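Local coordinates for protein CD180 antigen (Mus musculus, PDB 3T6Q) that may cooperate with MD-1 and TLR4 to mediate the innate immune response of B-cells to bacterial lipopolysaccharide, leading to NF-kappa-B activation, at residues D487-D492 with H509-S514; N529-H534 with T551-Q556. All blocks are in the same frame, centred on the assembly; numbering follows the deposited sequence.

Interaction 1 of 2, residues D487-D492 with H509-S514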
loop_
_atom_site.group_PDB
_atom_site.type_symbol
_atom_site.label_atom_id
_atom_site.label_comp_id
_atom_site.label_asym_id
_atom_site.label_seq_id
_atom_site.Cartn_x
_atom_site.Cartn_y
_atom_site.Cartn_z
ATOM N N ASP A 487 -30.264 41.865 17.318
ATOM C CA ASP A 487 -31.747 42.054 17.269
ATOM C C ASP A 487 -32.117 43.537 17.129
ATOM O O ASP A 487 -33.066 44.000 17.777
ATOM C CB ASP A 487 -32.332 41.504 18.581
ATOM C CG ASP A 487 -33.847 41.396 18.569
ATOM O OD1 ASP A 487 -34.442 41.723 19.629
ATOM O OD2 ASP A 487 -34.417 40.997 17.517
ATOM N N LEU A 488 -31.305 44.302 16.375
ATOM C CA LEU A 488 -31.457 45.750 16.350
ATOM C C LEU A 488 -32.541 46.162 15.369
ATOM O O LEU A 488 -32.548 45.723 14.213
ATOM C CB LEU A 488 -30.127 46.434 15.950
ATOM C CG LEU A 488 -29.033 46.419 17.027
ATOM C CD1 LEU A 488 -27.775 47.078 16.442
ATOM C CD2 LEU A 488 -29.495 47.115 18.307
ATOM N N SER A 489 -33.428 47.034 15.830
ATOM C CA SER A 489 -34.407 47.687 14.944
ATOM C C SER A 489 -33.961 49.051 14.483
ATOM O O SER A 489 -34.278 49.470 13.368
ATOM C CB SER A 489 -35.756 47.860 15.667
ATOM O OG SER A 489 -36.378 46.587 15.777
ATOM N N SER A 490 -33.231 49.760 15.340
ATOM C CA SER A 490 -32.896 51.167 15.051
ATOM C C SER A 490 -31.682 51.598 15.821
ATOM O O SER A 490 -31.377 51.046 16.878
ATOM C CB SER A 490 -34.078 52.103 15.430
ATOM O OG SER A 490 -34.596 51.761 16.720
ATOM N N ILE A 491 -31.052 52.650 15.321
ATOM C CA ILE A 491 -29.878 53.255 15.930
ATOM C C ILE A 491 -30.114 54.748 15.828
ATOM O O ILE A 491 -30.305 55.282 14.731
ATOM C CB ILE A 491 -28.566 52.842 15.176
ATOM C CG1 ILE A 491 -28.438 51.303 15.106
ATOM C CG2 ILE A 491 -27.324 53.488 15.829
ATOM C CD1 ILE A 491 -27.164 50.830 14.444
ATOM N N ASP A 492 -30.162 55.421 16.970
ATOM C CA ASP A 492 -30.265 56.862 16.987
ATOM C C ASP A 492 -29.161 57.507 16.142
ATOM O O ASP A 492 -28.022 57.036 16.157
ATOM C CB ASP A 492 -30.185 57.349 18.447
ATOM C CG ASP A 492 -30.573 58.807 18.580
ATOM O OD1 ASP A 492 -31.747 59.061 18.858
ATOM O OD2 ASP A 492 -29.720 59.687 18.359
ATOM N N HIS A 509 -26.931 41.342 9.868
ATOM C CA HIS A 509 -27.877 40.446 10.564
ATOM C C HIS A 509 -28.607 41.102 11.672
ATOM O O HIS A 509 -28.596 40.616 12.810
ATOM C CB HIS A 509 -27.191 39.165 11.032
ATOM C CG HIS A 509 -26.526 38.424 9.906
ATOM N ND1 HIS A 509 -27.177 37.479 9.168
ATOM C CD2 HIS A 509 -25.248 38.548 9.354
ATOM C CE1 HIS A 509 -26.349 37.018 8.211
ATOM N NE2 HIS A 509 -25.172 37.686 8.315
ATOM N N ASN A 510 -29.222 42.243 11.346
ATOM C CA ASN A 510 -30.164 42.907 12.210
ATOM C C ASN A 510 -31.491 43.179 11.444
ATOM O O ASN A 510 -31.765 42.525 10.430
ATOM C CB ASN A 510 -29.572 44.180 12.832
ATOM C CG ASN A 510 -28.520 43.864 13.898
ATOM O OD1 ASN A 510 -28.814 43.261 14.938
ATOM N ND2 ASN A 510 -27.283 44.259 13.636
ATOM N N ARG A 511 -32.252 44.168 11.887
ATOM C CA ARG A 511 -33.454 44.557 11.120
ATOM C C ARG A 511 -33.432 46.023 10.777
ATOM O O ARG A 511 -34.470 46.681 10.711
ATOM C CB ARG A 511 -34.729 44.243 11.925
ATOM C CG ARG A 511 -35.017 42.769 12.147
ATOM C CD ARG A 511 -36.350 42.629 12.904
ATOM N NE ARG A 511 -36.350 43.489 14.104
ATOM C CZ ARG A 511 -35.678 43.165 15.202
ATOM N NH1 ARG A 511 -35.052 42.004 15.197
ATOM N NH2 ARG A 511 -35.625 43.960 16.283
ATOM N N LEU A 512 -32.237 46.549 10.571
ATOM C CA LEU A 512 -32.103 47.986 10.357
ATOM C C LEU A 512 -32.694 48.423 9.019
ATOM O O LEU A 512 -32.652 47.664 8.018
ATOM C CB LEU A 512 -30.630 48.364 10.423
ATOM C CG LEU A 512 -29.969 48.105 11.778
ATOM C CD1 LEU A 512 -28.454 48.330 11.623
ATOM C CD2 LEU A 512 -30.590 49.035 12.832
ATOM N N THR A 513 -33.276 49.625 9.038
ATOM C CA THR A 513 -33.786 50.286 7.834
ATOM C C THR A 513 -32.826 51.427 7.501
ATOM O O THR A 513 -31.891 51.674 8.237
ATOM C CB THR A 513 -35.257 50.748 7.979
ATOM O OG1 THR A 513 -35.399 51.590 9.147
ATOM C CG2 THR A 513 -36.198 49.520 8.046
ATOM N N SER A 514 -33.033 52.112 6.385
ATOM C CA SER A 514 -31.965 52.962 5.848
ATOM C C SER A 514 -31.561 54.119 6.768
ATOM O O SER A 514 -30.409 54.577 6.709
ATOM C CB SER A 514 -32.375 53.512 4.476
ATOM O OG SER A 514 -33.450 54.405 4.681
HETATM O O HOH W 1 -30.304 40.345 15.154
HETATM O O HOH W 2 -33.599 51.280 11.429
HETATM O O HOH W 3 -37.788 45.754 13.404
#
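The amide oxygen of Asn-510 is gripped by backbone N-H groups of the preceding repeat. Leu-488 N reaches OD1 of Asn-510 at 3.1 Å, along a nearly straight N-H line (167°) but from above the plane of the amide group, and Cys-486 N is a second donor to the same oxygen. The other end of that amide, ND2, is spent on the carbonyls of Leu-483 and Leu-507, so both polar ends of a buried side chain are satisfied by main chain. This is the asparagine of the leucine-rich repeat consensus, here tying LRR 18 to LRR 17. One residue on, Arg-511 N donates to Leu-488 O at 2.8 Å. The Arg-511 chain is bent at chi3 (-51°), which turns NE aside from the line of the chain; beyond it the guanidinium holds Asp-487 end-on with NH1 and NH2: NH1 meets OD2 of Asp-487 at 2.6 Å in a salt bridge, with carboxylate and guanidinium planes 61° apart, while NH2 bonds to Asp-487 O. A further bond runs from NH2 of Arg-511 to OG of Ser-489 at 2.8 Å, and a water bridges that hydroxyl to NE. Deeper in, CD2 of Leu-512 lies 3.9 Å from CG1 of Ile-491 and also touches CB of Leu-488, the apolar interior of the solenoid, where Leu-488 and Ile-491 rest on Ile-466 as well. The chemistry thus changes with depth: apolar branches inside, a neutral amide bonded to main-chain atoms, and a charged pair at the more exposed side, where bonds to Asp-487 and Ser-489 should fix the guanidinium's orientation.

Interaction 2 of 2, residues N529-H534 with T551-Q556; sequences NLASNH and TINLRQ
Two carboxamides, those of Asn-529 and Asn-553, lie side by side and point the same way, their planes 24° apart. They do not bond to each other: the nearest approach is OD1 of Asn-529 to CB of Asn-553, 3.5 Å. Each has its CG anti to the backbone N (chi1 -170° and -166°), and each oxygen accepts from the backbone two residues on, an Asx turn made twice. OD1 of Asn-529 takes the N-H of Ala-531 at 3.0 Å, tilted from the carbonyl plane; OD1 of Asn-553 takes that of Arg-555, nearly along the C=O axis. The amide nitrogen of Asn-553 turns to Glu-580 and Asp-581 in the next part of the chain. Asn-529 and Asn-553 are bridge partners in parallel strands, and from there Asn-553 O receives Leu-530 N at 2.8 Å, in the carbonyl plane. Past the strand ends the turns stay stacked: Ser-532 N donates to Arg-555 O at 3.0 Å, and CA-H...O contacts run from Ala-531 to Arg-555 O and from Ser-532 to Gln-556 O. CB of Ala-531 rests on CG of Arg-555 at 3.6 Å, and OG of Ser-532 sits beside CB of Gln-556 at the same separation. On the interior side, CB of Leu-530 meets CD2 of Leu-554 at 3.9 Å, and Leu-554 in turn packs on Phe-568 of helix 566-574. The guanidinium of Arg-555 is engaged by Asp-581 and Asp-584. The contact therefore joins LRR 19 to the strand that leads into the C-terminal cap, with main-chain bonds and paired Asx turns carrying the polar load and acidic residues of the cap probably steadying the arginine.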
loop_
_atom_site.group_PDB
_atom_site.type_symbol
_atom_site.label_atom_id
_atom_site.label_comp_id
_atom_site.label_asym_id
_atom_site.label_seq_id
_atom_site.Cartn_x
_atom_site.Cartn_y
_atom_site.Cartn_z
ATOM N N ASN A 529 -20.571 47.160 7.113
ATOM C CA ASN A 529 -21.297 45.959 6.710
ATOM C C ASN A 529 -22.748 46.085 7.134
ATOM O O ASN A 529 -23.042 46.080 8.326
ATOM C CB ASN A 529 -20.657 44.709 7.359
ATOM C CG ASN A 529 -21.201 43.416 6.792
ATOM O OD1 ASN A 529 -22.112 43.418 5.976
ATOM N ND2 ASN A 529 -20.644 42.290 7.245
ATOM N N LEU A 530 -23.642 46.241 6.147
ATOM C CA LEU A 530 -25.082 46.289 6.380
ATOM C C LEU A 530 -25.782 45.020 5.856
ATOM O O LEU A 530 -26.990 45.047 5.614
ATOM C CB LEU A 530 -25.711 47.552 5.750
ATOM C CG LEU A 530 -25.361 48.809 6.590
ATOM C CD1 LEU A 530 -25.647 50.116 5.863
ATOM C CD2 LEU A 530 -26.091 48.788 7.912
ATOM N N ALA A 531 -25.046 43.921 5.661
ATOM C CA ALA A 531 -25.638 42.724 5.064
ATOM C C ALA A 531 -26.785 42.222 5.924
ATOM O O ALA A 531 -26.744 42.366 7.160
ATOM C CB ALA A 531 -24.588 41.600 4.900
ATOM N N SER A 532 -27.810 41.629 5.284
ATOM C CA SER A 532 -28.926 41.004 6.003
ATOM C C SER A 532 -29.590 41.941 6.990
ATOM O O SER A 532 -29.612 41.684 8.184
ATOM C CB SER A 532 -28.525 39.715 6.730
ATOM O OG SER A 532 -28.045 38.780 5.783
ATOM N N ASN A 533 -30.096 43.044 6.482
ATOM C CA ASN A 533 -30.923 43.931 7.278
ATOM C C ASN A 533 -32.244 44.127 6.541
ATOM O O ASN A 533 -32.585 43.300 5.713
ATOM C CB ASN A 533 -30.166 45.239 7.477
ATOM C CG ASN A 533 -29.306 45.160 8.717
ATOM O OD1 ASN A 533 -29.845 45.057 9.807
ATOM N ND2 ASN A 533 -27.972 45.087 8.546
ATOM N N HIS A 534 -32.936 45.231 6.800
ATOM C CA HIS A 534 -34.233 45.494 6.145
ATOM C C HIS A 534 -34.136 46.755 5.338
ATOM O O HIS A 534 -35.122 47.517 5.233
ATOM C CB HIS A 534 -35.326 45.727 7.192
ATOM C CG HIS A 534 -35.860 44.469 7.869
ATOM N ND1 HIS A 534 -35.220 43.282 7.852
ATOM C CD2 HIS A 534 -37.000 44.283 8.643
ATOM C CE1 HIS A 534 -35.921 42.372 8.564
ATOM N NE2 HIS A 534 -37.008 42.989 9.055
ATOM N N THR A 551 -15.966 51.092 1.802
ATOM C CA THR A 551 -16.575 49.842 1.369
ATOM C C THR A 551 -17.877 49.660 2.151
ATOM O O THR A 551 -17.881 49.798 3.388
ATOM C CB THR A 551 -15.630 48.645 1.660
ATOM O OG1 THR A 551 -14.449 48.794 0.887
ATOM C CG2 THR A 551 -16.256 47.308 1.253
ATOM N N ILE A 552 -18.963 49.353 1.428
ATOM C CA ILE A 552 -20.266 49.103 2.027
ATOM C C ILE A 552 -20.765 47.769 1.483
ATOM O O ILE A 552 -20.659 47.513 0.263
ATOM C CB ILE A 552 -21.254 50.209 1.620
ATOM C CG1 ILE A 552 -20.735 51.570 2.053
ATOM C CG2 ILE A 552 -22.645 49.985 2.212
ATOM C CD1 ILE A 552 -20.771 52.533 0.912
ATOM N N ASN A 553 -21.299 46.938 2.373
ATOM C CA ASN A 553 -21.922 45.663 2.003
ATOM C C ASN A 553 -23.427 45.736 2.279
ATOM O O ASN A 553 -23.851 45.831 3.434
ATOM C CB ASN A 553 -21.287 44.485 2.768
ATOM C CG ASN A 553 -21.648 43.121 2.175
ATOM O OD1 ASN A 553 -22.759 42.921 1.671
ATOM N ND2 ASN A 553 -20.723 42.155 2.280
ATOM N N LEU A 554 -24.216 45.705 1.201
ATOM C CA LEU A 554 -25.669 45.741 1.269
ATOM C C LEU A 554 -26.304 44.452 0.760
ATOM O O LEU A 554 -27.503 44.419 0.454
ATOM C CB LEU A 554 -26.164 46.935 0.436
ATOM C CG LEU A 554 -26.000 48.289 1.101
ATOM C CD1 LEU A 554 -26.025 49.393 0.027
ATOM C CD2 LEU A 554 -27.099 48.455 2.168
ATOM N N ARG A 555 -25.521 43.375 0.660
ATOM C CA ARG A 555 -26.092 42.098 0.228
ATOM C C ARG A 555 -27.262 41.640 1.152
ATOM O O ARG A 555 -27.332 42.020 2.342
ATOM C CB ARG A 555 -24.973 41.034 0.169
ATOM C CG ARG A 555 -24.631 40.443 1.519
ATOM C CD ARG A 555 -23.485 39.453 1.358
ATOM N NE ARG A 555 -23.983 38.215 0.801
ATOM C CZ ARG A 555 -23.213 37.259 0.285
ATOM N NH1 ARG A 555 -21.901 37.390 0.280
ATOM N NH2 ARG A 555 -23.763 36.160 -0.203
ATOM N N GLN A 556 -28.199 40.869 0.573
ATOM C CA GLN A 556 -29.294 40.263 1.316
ATOM C C GLN A 556 -30.138 41.316 2.053
ATOM O O GLN A 556 -30.542 41.122 3.200
ATOM C CB GLN A 556 -28.757 39.165 2.245
ATOM C CG GLN A 556 -28.340 37.912 1.460
ATOM C CD GLN A 556 -27.694 36.837 2.317
ATOM O OE1 GLN A 556 -26.470 36.773 2.431
ATOM N NE2 GLN A 556 -28.510 35.985 2.915
HETATM O O HOH W 4 -32.595 40.723 5.246
#

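How the interactions relate
Interaction 1 and interaction 2 are successive joints of one leucine-rich-repeat solenoid, in series along the chain, with centres 11 Å apart. They share a boundary, because segment 509-514 stacks against segment 529-534. There His-509 N lies 2.9 Å from Ala-531 O and Leu-512 O lies 2.7 Å from His-534 N, both probable hydrogen bonds. Asn-533 repeats one turn later the part played by Asn-510: its OD1 accepts from Leu-512 N, and its ND2 donates to Leu-507 O. Interaction 1 thus sits within the run of repeats, whereas interaction 2 continues it to the cap. A glycerol, probably from the crystallisation liquor, bonds Asn-510 O and, weakly, Ser-532 O.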